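PDB 3I7T: RidA family protein from Mycobacterium tuberculosis, which is of unknown function but forms a homotrimer of the YjgF/YER057c/UK114 (RidA) family, whose members include enamine and imine deaminases. Local coordinates for the interface of chains A and B. Residues are numbered along the deposited sequence; one frame, centred on the assembly and turned at random. Chains: chain A/B, Putative uncharacterized protein.

Contact 1: the interface of chains A and B. Residues chain A 66, 93-95; chain B 4, 6, 23.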
# COMPACT_ATOMS: atom_id res chain seq x y z
N VAL A 66 14.04 -5.06 -5.18
CA VAL A 66 12.75 -4.96 -4.49
C VAL A 66 12.93 -4.69 -2.98
O VAL A 66 13.66 -5.42 -2.29
CB VAL A 66 11.92 -6.24 -4.74
CG1 VAL A 66 10.69 -6.29 -3.82
CG2 VAL A 66 11.54 -6.34 -6.22
N ILE A 93 17.26 -11.70 -0.49
CA ILE A 93 16.92 -10.29 -0.68
C ILE A 93 16.14 -9.70 0.50
O ILE A 93 16.51 -8.64 1.05
CB ILE A 93 16.15 -10.14 -2.00
CG1 ILE A 93 17.02 -10.65 -3.17
CG2 ILE A 93 15.69 -8.69 -2.18
CD1 ILE A 93 16.23 -11.27 -4.36
N ARG A 94 15.07 -10.37 0.87
CA ARG A 94 14.32 -10.05 2.05
C ARG A 94 13.77 -8.62 2.06
O ARG A 94 14.11 -7.85 2.91
CB ARG A 94 15.15 -10.27 3.27
CG ARG A 94 15.07 -11.55 3.76
CD ARG A 94 16.32 -11.94 4.31
N PRO A 95 12.93 -8.29 1.11
CA PRO A 95 12.24 -7.02 1.18
C PRO A 95 11.31 -7.08 2.38
O PRO A 95 11.12 -8.16 2.95
CB PRO A 95 11.42 -7.02 -0.12
CG PRO A 95 11.05 -8.47 -0.30
CD PRO A 95 12.27 -9.23 0.18
N ARG B 4 22.42 -0.89 0.89
CA ARG B 4 21.18 -1.38 1.49
C ARG B 4 21.38 -1.98 2.88
O ARG B 4 22.28 -2.79 3.09
CB ARG B 4 20.53 -2.41 0.55
CG ARG B 4 19.20 -3.02 1.03
CD ARG B 4 18.60 -3.89 -0.08
NE ARG B 4 17.47 -4.70 0.35
CZ ARG B 4 16.45 -5.03 -0.43
NH1 ARG B 4 15.45 -5.76 0.04
NH2 ARG B 4 16.43 -4.61 -1.70
N MET B 6 19.18 -3.77 6.30
CA MET B 6 17.95 -4.45 6.64
C MET B 6 17.89 -4.79 8.12
O MET B 6 18.91 -5.07 8.76
CB MET B 6 17.81 -5.71 5.81
CG MET B 6 17.97 -5.45 4.34
SD MET B 6 17.70 -6.88 3.29
CE MET B 6 18.82 -8.09 3.99
N VAL B 23 13.71 -1.99 5.68
CA VAL B 23 14.81 -1.88 4.74
C VAL B 23 15.05 -0.41 4.47
O VAL B 23 14.09 0.35 4.31
CB VAL B 23 14.51 -2.64 3.43
CG1 VAL B 23 15.66 -2.47 2.41
CG2 VAL B 23 14.30 -4.10 3.74
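B:Arg4 reaches across from strand 4-7 to the backbone oxygen of A:Val66, at the start of strand 66-73. The side chain is extended from CG to NE, with CG opposite the backbone N (chi1 -179°), which carries the guanidinium far from its own strand. Both terminal nitrogens then hydrogen-bond end-on to one acceptor: B:Arg4 NH1 and NH2 each lie 3.0 Å from A:Val66 O. The oxygen sits at the guanidinium edge, nearly in its plane. NH1 arrives in the carbonyl plane, whereas NH2 stands above it, 59° out.

The tight part of the contact continues at A:Ile93. Its CG2 methyl lies 3.7 Å from B:Arg4 NH1, and the two side chains pass each other at a slant. The carbonyl of the same residue faces the thioether of B:Met6, with A:Ile93 O 3.1 Å from SD. A:Ile93 O lies near the extension of the B:Met6 CG-SD bond (159° at SD), a geometry consistent with an attractive sulfur-oxygen contact. With CG beside the backbone N and the chain then extended, B:Met6 brings SD up to the carbonyl; the bend at the third torsion turns CE aside, 3.8 Å from A:Ile93 O.

The looser side is formed by A:Arg94 and B:Val23. Methyl CG2 of B:Val23 comes no nearer than 3.8 Å to A:Arg94 O, and B:Val23 loses about 1 Å² of surface to the partner, against 29 Å² for B:Arg4. The A:Arg94 side chain is incompletely modelled, so its outer part supports no claim about contacts. Backbone carbonyls thus receive most of the polar contact here, and the site ties the N-terminal strand of one subunit to its neighbour in the homotrimer.

Contact 2: the interface of chains A and B. Residues chain A 96-97; chain B 20-22, 30-32.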
# COMPACT_ATOMS: atom_id res chain seq x y z
N VAL A 96 10.74 -5.96 2.80
CA VAL A 96 9.65 -6.01 3.79
C VAL A 96 8.38 -6.51 3.09
O VAL A 96 8.26 -6.37 1.87
CB VAL A 96 9.40 -4.64 4.44
CG1 VAL A 96 10.74 -4.03 4.91
CG2 VAL A 96 8.65 -3.71 3.45
N THR A 97 7.46 -7.14 3.81
CA THR A 97 6.15 -7.44 3.23
C THR A 97 5.03 -7.21 4.20
O THR A 97 5.25 -6.95 5.38
CB THR A 97 5.88 -8.93 2.90
OG1 THR A 97 7.00 -9.77 3.21
CG2 THR A 97 5.39 -9.12 1.50
N SER B 20 12.03 -8.69 5.66
CA SER B 20 12.66 -7.92 6.72
C SER B 20 11.65 -7.04 7.44
O SER B 20 10.63 -6.67 6.87
CB SER B 20 13.75 -7.01 6.14
OG SER B 20 14.81 -7.75 5.59
N ARG B 21 11.94 -6.71 8.68
CA ARG B 21 11.11 -5.77 9.42
C ARG B 21 11.20 -4.38 8.78
O ARG B 21 10.19 -3.69 8.62
CB ARG B 21 11.55 -5.73 10.89
CG ARG B 21 11.12 -6.93 11.72
CD ARG B 21 9.63 -6.84 12.04
NE ARG B 21 9.30 -5.52 12.55
CZ ARG B 21 8.16 -4.88 12.30
NH1 ARG B 21 7.23 -5.44 11.54
NH2 ARG B 21 7.97 -3.66 12.80
N ALA B 22 12.42 -3.97 8.42
CA ALA B 22 12.65 -2.69 7.75
C ALA B 22 13.80 -2.78 6.76
O ALA B 22 14.76 -3.53 6.96
CB ALA B 22 12.92 -1.60 8.75
N VAL B 30 11.50 1.63 4.41
CA VAL B 30 10.18 0.99 4.45
C VAL B 30 10.07 -0.02 5.58
O VAL B 30 11.03 -0.73 5.90
CB VAL B 30 9.81 0.33 3.10
CG1 VAL B 30 9.73 1.39 2.02
CG2 VAL B 30 10.81 -0.73 2.73
N VAL B 31 8.90 -0.06 6.21
CA VAL B 31 8.65 -0.94 7.32
C VAL B 31 7.52 -1.92 6.96
O VAL B 31 6.49 -1.54 6.36
CB VAL B 31 8.31 -0.12 8.60
CG1 VAL B 31 8.18 -1.02 9.85
CG2 VAL B 31 9.41 0.92 8.84
N ALA B 32 7.74 -3.19 7.30
CA ALA B 32 6.78 -4.27 7.08
C ALA B 32 5.45 -4.00 7.78
O ALA B 32 5.39 -3.23 8.74
CB ALA B 32 7.36 -5.61 7.60
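A:Val96 turns both methyls towards chain B through a first torsion of -49°: CG1 lies beside its own backbone N, opposite the carbonyl carbon, while CG2 occupies the crowded position between N and carbonyl carbon. Across the interface B:Val30 has a similar first torsion, -62°, which places its CG2 likewise and turns that methyl towards A:Val96. The two CG2 methyls meet at 3.8 Å, the side chains crossing at a slant rather than lying parallel.

The branches of A:Val96 have separate surroundings. CG1 points into backbone: A:Val96 CG1 lies 3.3 Å from B:Ser20 O and 3.5 Å from B:Val30 O. A:Val96 CG1 is also 3.7 Å from B:Ala22 CA, the alpha carbon. This methyl is therefore inserted between the segment of residues 20-22 and strand 28-35, with main-chain atoms from both around it. The branch carbon itself packs on strand 28-35, A:Val96 CB being 3.7 Å from B:Ala32 CA. Of the 66 Å² of surface hidden in the patch, 43 Å² belongs to A:Val96, which identifies it as the inserting residue; B:Ala32 follows with 11 Å².

Next along the chain, the backbone of A:Thr97 takes over: its carbonyl O lies 3.3 Å from B:Ala32 CB, a van der Waals approach to a methyl. The small side chain of B:Ala32 is compatible with the close approach of the chain A backbone. B:Arg21 and B:Val31 contribute little, about 1 Å² each; B:Arg21 faces A:Val96 through its backbone O, while its long side chain extends away.

Within the fold, A:Val96 and A:Thr97 belong to the loop between helix 79-90 and strand 99-101 of chain A, and they lie against strands 22-25 and 28-35 of chain B and the loop entering the first of them.

Contacts 1 and 2 are neighbouring parts of one interface, the centres of their C-alpha atoms about 8 Å apart. On chain A the same loop runs through both, residues 93-95 lying in contact 1 and 96-97 in contact 2; on chain B, strand 22-25 contributes to each. Contact 1 adds chain B strand 4-7 and chain A strand 66-73, whereas contact 2 adds strand 28-35 and mainly apolar packing. The chain A loop thus packs along its neighbour at successive points, while the hydrogen bonds of contact 1 go to strand 66-73. Family trimers typically place ligand pockets between subunits, so this joint may help shape one.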